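Local coordinates for protein binary enterotoxin of Clostridium perfringens component a (Clostridium perfringens, PDB 5WTZ) that binds NAD+ and probably acts as the enzymatic component of a binary enterotoxin, transferring ADP-ribose from NAD+ to actin, at residues N215-A223 / T343-S351; K290-M301 / L358-N369. One frame throughout, in Å; residues are numbered along the deposited sequence.

Contact 1 (N215-A223 / T343-S351). With NAD (nicotinamide-adenine-dinucleotide), chain B.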
# COMPACT_ATOMS: atom_id res chain seq x y z
N ASN A 215 7.16 -2.31 -5.57
CA ASN A 215 6.28 -1.14 -5.57
C ASN A 215 7.13 0.06 -5.96
O ASN A 215 7.90 0.56 -5.14
CB ASN A 215 5.62 -0.95 -4.20
CG ASN A 215 4.61 0.18 -4.18
OD1 ASN A 215 4.47 0.93 -5.16
ND2 ASN A 215 3.92 0.33 -3.06
N PHE A 216 7.01 0.51 -7.20
CA PHE A 216 7.92 1.54 -7.69
C PHE A 216 7.62 2.94 -7.14
O PHE A 216 8.51 3.78 -7.09
CB PHE A 216 7.89 1.56 -9.23
CG PHE A 216 8.37 0.28 -9.83
CD1 PHE A 216 9.65 -0.19 -9.53
CD2 PHE A 216 7.57 -0.47 -10.66
CE1 PHE A 216 10.10 -1.38 -10.06
CE2 PHE A 216 8.02 -1.66 -11.20
CZ PHE A 216 9.29 -2.11 -10.89
N GLU A 217 6.38 3.15 -6.70
CA GLU A 217 5.88 4.47 -6.25
C GLU A 217 6.28 5.58 -7.25
O GLU A 217 5.63 5.69 -8.29
CB GLU A 217 6.35 4.77 -4.81
CG GLU A 217 5.69 3.78 -3.81
CD GLU A 217 5.83 4.16 -2.34
OE1 GLU A 217 6.76 4.90 -1.99
OE2 GLU A 217 4.99 3.71 -1.55
N ASN A 218 7.32 6.38 -6.96
CA ASN A 218 7.72 7.48 -7.86
C ASN A 218 8.97 7.17 -8.69
O ASN A 218 9.45 8.02 -9.47
CB ASN A 218 7.97 8.78 -7.08
CG ASN A 218 6.74 9.28 -6.33
OD1 ASN A 218 6.83 9.64 -5.16
ND2 ASN A 218 5.59 9.31 -7.00
N ASP A 219 9.48 5.95 -8.55
CA ASP A 219 10.74 5.55 -9.19
C ASP A 219 10.53 5.19 -10.66
O ASP A 219 10.34 4.03 -10.98
CB ASP A 219 11.34 4.35 -8.44
CG ASP A 219 12.79 4.06 -8.83
OD1 ASP A 219 13.30 4.64 -9.81
OD2 ASP A 219 13.41 3.21 -8.14
N VAL A 220 10.56 6.20 -11.53
CA VAL A 220 10.31 5.98 -12.96
C VAL A 220 11.38 5.11 -13.63
O VAL A 220 11.07 4.35 -14.55
CB VAL A 220 10.22 7.32 -13.75
CG1 VAL A 220 9.07 8.17 -13.23
CG2 VAL A 220 11.52 8.09 -13.69
N ILE A 221 12.62 5.22 -13.17
CA ILE A 221 13.70 4.48 -13.82
C ILE A 221 13.55 2.99 -13.55
O ILE A 221 13.67 2.18 -14.47
CB ILE A 221 15.08 4.95 -13.35
CG1 ILE A 221 15.30 6.42 -13.72
CG2 ILE A 221 16.16 4.09 -13.97
CD1 ILE A 221 16.22 7.16 -12.78
N SER A 222 13.27 2.62 -12.31
CA SER A 222 13.11 1.22 -11.98
C SER A 222 11.86 0.65 -12.63
O SER A 222 11.85 -0.51 -13.07
CB SER A 222 13.05 1.02 -10.47
OG SER A 222 14.31 1.32 -9.90
N ALA A 223 10.81 1.45 -12.69
CA ALA A 223 9.56 1.03 -13.33
C ALA A 223 9.78 0.74 -14.81
O ALA A 223 9.39 -0.32 -15.30
CB ALA A 223 8.50 2.10 -13.16
N THR A 343 -4.06 0.39 -15.60
CA THR A 343 -3.35 0.73 -14.36
C THR A 343 -1.99 1.32 -14.70
O THR A 343 -1.47 1.11 -15.78
CB THR A 343 -3.13 -0.48 -13.41
OG1 THR A 343 -2.02 -1.27 -13.87
CG2 THR A 343 -4.37 -1.35 -13.30
N THR A 344 -1.43 2.06 -13.75
CA THR A 344 -0.09 2.61 -13.90
C THR A 344 0.74 2.16 -12.70
O THR A 344 0.30 2.24 -11.56
CB THR A 344 -0.12 4.16 -14.02
OG1 THR A 344 1.22 4.66 -14.07
CG2 THR A 344 -0.84 4.82 -12.83
N VAL A 345 1.96 1.70 -12.96
CA VAL A 345 2.78 1.20 -11.87
C VAL A 345 3.40 2.31 -11.03
O VAL A 345 4.07 2.03 -10.03
CB VAL A 345 3.88 0.28 -12.40
CG1 VAL A 345 3.23 -0.90 -13.12
CG2 VAL A 345 4.84 1.03 -13.31
N LEU A 346 3.18 3.57 -11.41
CA LEU A 346 3.64 4.69 -10.59
C LEU A 346 2.50 5.20 -9.73
O LEU A 346 1.34 5.16 -10.15
CB LEU A 346 4.18 5.83 -11.44
CG LEU A 346 5.31 5.54 -12.45
CD1 LEU A 346 5.76 6.82 -13.12
CD2 LEU A 346 6.50 4.83 -11.79
N SER A 347 2.82 5.69 -8.54
CA SER A 347 1.84 6.27 -7.65
C SER A 347 1.53 7.72 -8.03
O SER A 347 0.54 8.28 -7.54
CB SER A 347 2.30 6.18 -6.18
OG SER A 347 3.59 6.77 -5.99
N ASN A 348 2.36 8.31 -8.90
CA ASN A 348 2.16 9.67 -9.42
C ASN A 348 0.73 9.92 -9.88
O ASN A 348 0.13 9.06 -10.52
CB ASN A 348 3.09 9.99 -10.62
CG ASN A 348 4.56 9.81 -10.32
OD1 ASN A 348 4.97 8.82 -9.72
ND2 ASN A 348 5.37 10.77 -10.74
N ASN A 349 0.18 11.10 -9.58
CA ASN A 349 -1.09 11.48 -10.17
C ASN A 349 -0.93 11.67 -11.69
O ASN A 349 0.16 11.91 -12.17
CB ASN A 349 -1.63 12.76 -9.53
CG ASN A 349 -3.14 12.89 -9.66
OD1 ASN A 349 -3.80 12.11 -10.35
ND2 ASN A 349 -3.71 13.91 -8.99
N ILE A 350 -2.03 11.53 -12.43
CA ILE A 350 -2.02 11.71 -13.88
C ILE A 350 -2.85 12.94 -14.24
O ILE A 350 -3.98 13.07 -13.77
CB ILE A 350 -2.58 10.47 -14.61
CG1 ILE A 350 -1.72 9.24 -14.32
CG2 ILE A 350 -2.69 10.73 -16.10
CD1 ILE A 350 -2.39 7.91 -14.70
N SER A 351 -2.28 13.83 -15.06
CA SER A 351 -2.90 15.12 -15.37
C SER A 351 -4.34 15.01 -15.83
O SER A 351 -5.20 15.76 -15.37
CB SER A 351 -2.09 15.86 -16.44
OG SER A 351 -0.91 16.41 -15.88
PA NAD B . -11.70 3.60 -18.48
O1A NAD B . -12.33 3.06 -19.74
O2A NAD B . -11.18 2.67 -17.43
O5B NAD B . -12.73 4.60 -17.74
C5B NAD B . -13.61 5.49 -18.44
C4B NAD B . -14.81 5.79 -17.58
O4B NAD B . -15.52 4.56 -17.36
C3B NAD B . -14.41 6.33 -16.21
O3B NAD B . -15.37 7.33 -15.82
C2B NAD B . -14.51 5.11 -15.30
O2B NAD B . -14.83 5.45 -13.95
C1B NAD B . -15.60 4.28 -15.96
N9A NAD B . -15.33 2.84 -15.73
C8A NAD B . -14.22 2.16 -16.06
N7A NAD B . -14.32 0.86 -15.67
C5A NAD B . -15.50 0.72 -15.06
C6A NAD B . -16.24 -0.38 -14.41
N6A NAD B . -15.70 -1.61 -14.34
N1A NAD B . -17.46 -0.10 -13.88
C2A NAD B . -18.00 1.13 -13.95
N3A NAD B . -17.39 2.17 -14.54
C4A NAD B . -16.16 2.03 -15.09
O3 NAD B . -10.49 4.54 -18.96
PN NAD B . -9.68 5.65 -18.12
O1N NAD B . -8.90 4.94 -17.03
O2N NAD B . -10.62 6.79 -17.80
O5D NAD B . -8.68 6.15 -19.28
C5D NAD B . -7.85 5.24 -20.01
C4D NAD B . -6.79 6.02 -20.75
O4D NAD B . -5.81 6.49 -19.82
C3D NAD B . -6.04 5.11 -21.70
O3D NAD B . -5.45 5.94 -22.72
C2D NAD B . -4.95 4.53 -20.83
O2D NAD B . -3.80 4.15 -21.60
C1D NAD B . -4.66 5.65 -19.83
N1N NAD B . -4.40 5.17 -18.45
C2N NAD B . -5.22 5.50 -17.44
C3N NAD B . -4.96 5.05 -16.14
C7N NAD B . -5.85 5.41 -14.98
O7N NAD B . -7.05 5.68 -15.14
N7N NAD B . -5.27 5.44 -13.80
C4N NAD B . -3.85 4.26 -15.88
C5N NAD B . -3.03 3.93 -16.94
C6N NAD B . -3.33 4.40 -18.22
O HOH W 1 4.77 -0.21 -8.76
O HOH W 2 8.15 10.18 -10.62

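Contact 2 (K290-M301 / L358-N369). With NAD (nicotinamide-adenine-dinucleotide), chain B.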
# COMPACT_ATOMS: atom_id res chain seq x y z
N LYS A 290 2.13 -13.86 -18.48
CA LYS A 290 1.62 -13.59 -17.14
C LYS A 290 2.59 -12.76 -16.33
O LYS A 290 3.81 -12.90 -16.47
CB LYS A 290 1.35 -14.90 -16.39
CG LYS A 290 0.14 -15.65 -16.90
CD LYS A 290 0.04 -16.97 -16.20
CE LYS A 290 -1.25 -17.72 -16.54
NZ LYS A 290 -2.44 -17.06 -15.93
N ILE A 291 2.05 -11.87 -15.50
CA ILE A 291 2.86 -11.10 -14.56
C ILE A 291 3.84 -12.03 -13.82
O ILE A 291 3.42 -12.98 -13.17
CB ILE A 291 1.95 -10.34 -13.57
CG1 ILE A 291 1.09 -9.31 -14.30
CG2 ILE A 291 2.77 -9.65 -12.47
CD1 ILE A 291 1.84 -8.07 -14.75
N PRO A 292 5.15 -11.79 -13.98
CA PRO A 292 6.22 -12.70 -13.54
C PRO A 292 6.54 -12.69 -12.03
O PRO A 292 7.24 -13.60 -11.58
CB PRO A 292 7.43 -12.21 -14.33
CG PRO A 292 7.20 -10.75 -14.44
CD PRO A 292 5.70 -10.61 -14.67
N GLU A 293 6.07 -11.67 -11.31
CA GLU A 293 6.26 -11.55 -9.86
C GLU A 293 5.23 -10.58 -9.32
O GLU A 293 4.79 -9.67 -10.05
CB GLU A 293 7.66 -11.05 -9.52
CG GLU A 293 7.93 -9.63 -10.04
CD GLU A 293 9.38 -9.23 -9.88
OE1 GLU A 293 9.94 -9.43 -8.78
OE2 GLU A 293 9.98 -8.73 -10.86
N ASP A 294 4.85 -10.75 -8.05
CA ASP A 294 3.87 -9.87 -7.41
C ASP A 294 4.35 -8.44 -7.56
O ASP A 294 5.53 -8.14 -7.32
CB ASP A 294 3.68 -10.21 -5.92
CG ASP A 294 2.86 -11.49 -5.70
OD1 ASP A 294 2.84 -12.38 -6.58
OD2 ASP A 294 2.25 -11.60 -4.61
N ILE A 295 3.44 -7.57 -7.96
CA ILE A 295 3.74 -6.15 -8.15
C ILE A 295 2.57 -5.32 -7.62
O ILE A 295 1.41 -5.76 -7.63
CB ILE A 295 4.06 -5.83 -9.64
CG1 ILE A 295 4.68 -4.43 -9.78
CG2 ILE A 295 2.84 -6.03 -10.55
CD1 ILE A 295 5.32 -4.17 -11.17
N ILE A 296 2.88 -4.14 -7.11
CA ILE A 296 1.86 -3.14 -6.78
C ILE A 296 1.63 -2.24 -8.00
O ILE A 296 2.58 -1.75 -8.61
CB ILE A 296 2.28 -2.28 -5.56
CG1 ILE A 296 2.42 -3.16 -4.30
CG2 ILE A 296 1.28 -1.14 -5.38
CD1 ILE A 296 1.20 -4.07 -4.03
N THR A 297 0.36 -2.03 -8.38
CA THR A 297 0.06 -1.08 -9.44
C THR A 297 -1.10 -0.17 -9.01
O THR A 297 -1.76 -0.44 -8.02
CB THR A 297 -0.25 -1.78 -10.78
OG1 THR A 297 -0.21 -0.82 -11.84
CG2 THR A 297 -1.62 -2.52 -10.74
N TYR A 298 -1.33 0.91 -9.76
CA TYR A 298 -2.23 1.99 -9.33
C TYR A 298 -3.28 2.37 -10.38
O TYR A 298 -3.08 2.18 -11.57
CB TYR A 298 -1.42 3.25 -8.97
CG TYR A 298 -0.39 3.05 -7.88
CD1 TYR A 298 0.91 2.61 -8.19
CD2 TYR A 298 -0.70 3.30 -6.55
CE1 TYR A 298 1.86 2.43 -7.19
CE2 TYR A 298 0.25 3.13 -5.54
CZ TYR A 298 1.51 2.68 -5.86
OH TYR A 298 2.42 2.52 -4.86
N ARG A 299 -4.38 2.97 -9.94
CA ARG A 299 -5.39 3.42 -10.89
C ARG A 299 -6.13 4.61 -10.30
O ARG A 299 -6.55 4.56 -9.14
CB ARG A 299 -6.38 2.31 -11.24
CG ARG A 299 -7.46 2.75 -12.24
CD ARG A 299 -8.39 1.59 -12.66
NE ARG A 299 -9.59 2.17 -13.24
CZ ARG A 299 -9.65 2.74 -14.44
NH1 ARG A 299 -8.57 2.75 -15.23
NH2 ARG A 299 -10.79 3.28 -14.87
N ARG A 300 -6.24 5.68 -11.08
CA ARG A 300 -7.12 6.79 -10.75
C ARG A 300 -8.50 6.41 -11.25
O ARG A 300 -8.75 6.35 -12.46
CB ARG A 300 -6.60 8.08 -11.38
CG ARG A 300 -5.16 8.40 -10.95
CD ARG A 300 -5.06 8.50 -9.42
NE ARG A 300 -3.69 8.58 -8.89
CZ ARG A 300 -3.27 9.53 -8.05
NH1 ARG A 300 -4.09 10.50 -7.69
NH2 ARG A 300 -2.03 9.53 -7.59
N MET A 301 -9.39 6.07 -10.32
CA MET A 301 -10.68 5.49 -10.67
C MET A 301 -11.74 6.58 -10.68
O MET A 301 -11.68 7.51 -9.87
CB MET A 301 -11.08 4.38 -9.68
CG MET A 301 -9.98 3.36 -9.36
SD MET A 301 -10.43 2.26 -7.99
CE MET A 301 -11.48 1.11 -8.82
N LEU A 358 -10.57 8.59 -6.13
CA LEU A 358 -10.45 7.19 -5.76
C LEU A 358 -9.17 6.63 -6.36
O LEU A 358 -9.05 6.47 -7.58
CB LEU A 358 -11.68 6.42 -6.24
CG LEU A 358 -13.02 6.82 -5.60
CD1 LEU A 358 -14.19 6.21 -6.35
CD2 LEU A 358 -13.08 6.44 -4.11
N ILE A 359 -8.21 6.34 -5.49
CA ILE A 359 -6.91 5.85 -5.92
C ILE A 359 -6.73 4.36 -5.60
O ILE A 359 -6.53 3.97 -4.44
CB ILE A 359 -5.76 6.64 -5.26
CG1 ILE A 359 -5.99 8.14 -5.44
CG2 ILE A 359 -4.41 6.19 -5.81
CD1 ILE A 359 -5.03 9.03 -4.64
N LEU A 360 -6.81 3.53 -6.64
CA LEU A 360 -6.58 2.10 -6.48
C LEU A 360 -5.11 1.86 -6.18
O LEU A 360 -4.23 2.38 -6.87
CB LEU A 360 -6.99 1.34 -7.75
CG LEU A 360 -7.03 -0.18 -7.57
CD1 LEU A 360 -8.10 -0.57 -6.57
CD2 LEU A 360 -7.26 -0.85 -8.95
N ARG A 361 -4.83 1.12 -5.12
CA ARG A 361 -3.48 0.60 -4.90
C ARG A 361 -3.59 -0.91 -4.91
O ARG A 361 -3.92 -1.53 -3.89
CB ARG A 361 -2.86 1.13 -3.61
CG ARG A 361 -1.43 0.63 -3.36
CD ARG A 361 -0.63 1.52 -2.40
NE ARG A 361 -1.21 1.53 -1.06
CZ ARG A 361 -0.80 2.30 -0.05
NH1 ARG A 361 0.20 3.15 -0.22
NH2 ARG A 361 -1.41 2.24 1.13
N LEU A 362 -3.33 -1.49 -6.08
CA LEU A 362 -3.66 -2.88 -6.38
C LEU A 362 -2.47 -3.82 -6.23
O LEU A 362 -1.42 -3.61 -6.85
CB LEU A 362 -4.21 -2.98 -7.80
CG LEU A 362 -4.63 -4.38 -8.27
CD1 LEU A 362 -5.87 -4.94 -7.48
CD2 LEU A 362 -4.86 -4.36 -9.79
N HIS A 363 -2.66 -4.85 -5.42
CA HIS A 363 -1.71 -5.96 -5.32
C HIS A 363 -2.00 -6.91 -6.48
O HIS A 363 -3.01 -7.61 -6.46
CB HIS A 363 -1.84 -6.68 -3.98
CG HIS A 363 -0.87 -7.82 -3.81
ND1 HIS A 363 -1.02 -8.78 -2.84
CD2 HIS A 363 0.25 -8.15 -4.49
CE1 HIS A 363 -0.04 -9.66 -2.93
NE2 HIS A 363 0.75 -9.30 -3.93
N LEU A 364 -1.12 -6.90 -7.48
CA LEU A 364 -1.27 -7.66 -8.71
C LEU A 364 -0.41 -8.92 -8.65
O LEU A 364 0.82 -8.84 -8.77
CB LEU A 364 -0.87 -6.80 -9.92
CG LEU A 364 -1.04 -7.37 -11.33
CD1 LEU A 364 -2.50 -7.75 -11.54
CD2 LEU A 364 -0.61 -6.35 -12.39
N PRO A 365 -1.04 -10.09 -8.46
CA PRO A 365 -0.24 -11.29 -8.19
C PRO A 365 0.53 -11.83 -9.40
O PRO A 365 0.11 -11.69 -10.55
CB PRO A 365 -1.28 -12.32 -7.73
CG PRO A 365 -2.49 -11.53 -7.38
CD PRO A 365 -2.47 -10.33 -8.27
N ASN A 366 1.67 -12.44 -9.10
CA ASN A 366 2.33 -13.40 -9.97
C ASN A 366 1.28 -14.27 -10.67
O ASN A 366 0.42 -14.82 -10.01
CB ASN A 366 3.27 -14.28 -9.14
CG ASN A 366 4.12 -15.21 -9.97
OD1 ASN A 366 3.72 -15.68 -11.03
ND2 ASN A 366 5.31 -15.52 -9.45
N GLY A 367 1.33 -14.35 -12.00
CA GLY A 367 0.42 -15.23 -12.73
C GLY A 367 -0.80 -14.56 -13.32
O GLY A 367 -1.54 -15.18 -14.10
N SER A 368 -1.03 -13.30 -12.97
CA SER A 368 -2.14 -12.51 -13.53
C SER A 368 -2.02 -12.31 -15.05
O SER A 368 -0.93 -12.07 -15.58
CB SER A 368 -2.23 -11.15 -12.83
OG SER A 368 -2.43 -11.33 -11.44
N ASN A 369 -3.14 -12.37 -15.75
CA ASN A 369 -3.12 -12.08 -17.18
C ASN A 369 -3.16 -10.57 -17.40
O ASN A 369 -4.24 -9.96 -17.44
CB ASN A 369 -4.29 -12.78 -17.90
CG ASN A 369 -4.17 -14.29 -17.85
OD1 ASN A 369 -3.07 -14.82 -17.86
ND2 ASN A 369 -5.31 -14.99 -17.80
PA NAD B . -11.70 3.60 -18.48
O1A NAD B . -12.33 3.06 -19.74
O2A NAD B . -11.18 2.67 -17.43
O5B NAD B . -12.73 4.60 -17.74
C5B NAD B . -13.61 5.49 -18.44
C4B NAD B . -14.81 5.79 -17.58
O4B NAD B . -15.52 4.56 -17.36
C3B NAD B . -14.41 6.33 -16.21
O3B NAD B . -15.37 7.33 -15.82
C2B NAD B . -14.51 5.11 -15.30
O2B NAD B . -14.83 5.45 -13.95
C1B NAD B . -15.60 4.28 -15.96
N9A NAD B . -15.33 2.84 -15.73
C8A NAD B . -14.22 2.16 -16.06
N7A NAD B . -14.32 0.86 -15.67
C5A NAD B . -15.50 0.72 -15.06
C6A NAD B . -16.24 -0.38 -14.41
N6A NAD B . -15.70 -1.61 -14.34
N1A NAD B . -17.46 -0.10 -13.88
C2A NAD B . -18.00 1.13 -13.95
N3A NAD B . -17.39 2.17 -14.54
C4A NAD B . -16.16 2.03 -15.09
O3 NAD B . -10.49 4.54 -18.96
PN NAD B . -9.68 5.65 -18.12
O1N NAD B . -8.90 4.94 -17.03
O2N NAD B . -10.62 6.79 -17.80
O5D NAD B . -8.68 6.15 -19.28
C5D NAD B . -7.85 5.24 -20.01
C4D NAD B . -6.79 6.02 -20.75
O4D NAD B . -5.81 6.49 -19.82
C3D NAD B . -6.04 5.11 -21.70
O3D NAD B . -5.45 5.94 -22.72
C2D NAD B . -4.95 4.53 -20.83
O2D NAD B . -3.80 4.15 -21.60
C1D NAD B . -4.66 5.65 -19.83
N1N NAD B . -4.40 5.17 -18.45
C2N NAD B . -5.22 5.50 -17.44
C3N NAD B . -4.96 5.05 -16.14
C7N NAD B . -5.85 5.41 -14.98
O7N NAD B . -7.05 5.68 -15.14
N7N NAD B . -5.27 5.44 -13.80
C4N NAD B . -3.85 4.26 -15.88
C5N NAD B . -3.03 3.93 -16.94
C6N NAD B . -3.33 4.40 -18.22
O HOH W 3 2.52 2.92 -2.25

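Contact 1 (N215-A223 / T343-S351)
Two direct hydrogen bonds join the turn at Glu217 and Asn218 to the loop at Ser347 and Asn348. Ser347 N donates to Glu217 O at 2.8 Å, from above the carbonyl plane. Asn218 ND2 donates to Asn348 OD1, also at 2.8 Å. The acceptor lies in the amide plane of Asn218, but the donor stands 63° out of the carbonyl plane of Asn348. The two amide planes are 81° apart, so one amide comes nearly upright to the other. Lys60 O is a further acceptor for Asn218 ND2 and also bonds Ser347 OG.

Two waters add polar links. Water 1 accepts from Phe216 N and donates to Val345 O. Water 2 accepts from Asn348 ND2 and donates to Asn218 O.

The apolar part lies beside the start of helix 220-237. Leu346, with CG beside its backbone N (chi1 -55°), sets its branch against the helix start: CD1 meets Val220 CG1 at 3.6 Å and CD2 meets Ala223 CB at 3.7 Å. Val345 CG2 touches the same Ala223 CB at 3.8 Å and approaches Phe216 CD2 obliquely at 4.1 Å. Ala223 CA sits over the centre of one face of the Phe216 ring.

Asp219 is the N-cap of the helix and accepts from Ser222 N. The contact thus joins a capped helix start to the loop after strand 341-344. Thr343, Thr344 and Ile350 of the 343-351 segment line the NAD pocket. Ser347 N, Glu217 O, Phe216 N, Val345 O and Asn218 O are paired directly or through water, while Leu346 and Val345 fill the apolar side.

Contact 2 (K290-M301 / L358-N369)
Lys290 reaches along the turn at Gly367, and its ammonium group donates to two oxygens. Its CB is 3.7 Å from Gly367 O. CG and CD pass still closer to that oxygen, and CG also nears Asn369 OD1. CE stays within van der Waals range of both oxygens. A bend at the last torsion, chi4 -71°, brings NZ to Gly367 O at 2.8 Å and to Asn369 OD1 at 3.0 Å. The first bond runs nearly along the C=O axis. The second comes from above the amide carbonyl plane.

Asp294 OD1 accepts from Asn366 N, and OD2 accepts from His363 NE2 at 2.8 Å. The carboxylate and imidazole planes are 63° apart.

Strand 295-301 is an outer strand of a five-stranded mixed sheet and pairs antiparallel with 358-364. Ile295, Thr297 and Arg299 form hydrogen-bonded pairs with Leu364, Leu362 and Leu360. Tyr298 CE2 packs on Arg361 CD at 3.6 Å. Water 3 joins Tyr298 OH to Arg361 NH1, and Tyr298 OH is also hydrogen-bonded to Asn215 OD1. Asp138 and Asp417 salt-bridge Arg361. Ile359 CD1 lies over one face of the Arg300 guanidinium, toward its rim, while Arg300 NH2 donates to Ser347 O and Phe61 O.

Arg299 NH1 donates to NAD O1N at 2.9 Å, and Arg299 NE forms a salt bridge with Glu305 OE1. This is consistent with the NAD-binding arginine of ADP-ribosyltransferases. The guanidinium probably helps neutralise the diphosphate charge.

The centres of contact 1 and contact 2 are 12 Å apart, and their segments alternate along the chain. Strand 295-301 meets both parts of contact 1. Asn215 OD1 and Tyr298 OH lie 2.6 Å apart, probably hydrogen-bonded. Thr344 N is 2.7 Å from Tyr298 O, a probable backbone bond. Both contacts reach NAD, at different parts of it. In contact 1, Thr343 O is 3.4 Å from NAD C5N of the nicotinamide ring. In contact 2, Arg299 NH2 makes a weak hydrogen bond of 2.7 Å to the phosphate oxygen NAD O2A. Glu384, Glu305 and Arg356 also hydrogen-bond NAD in this pocket.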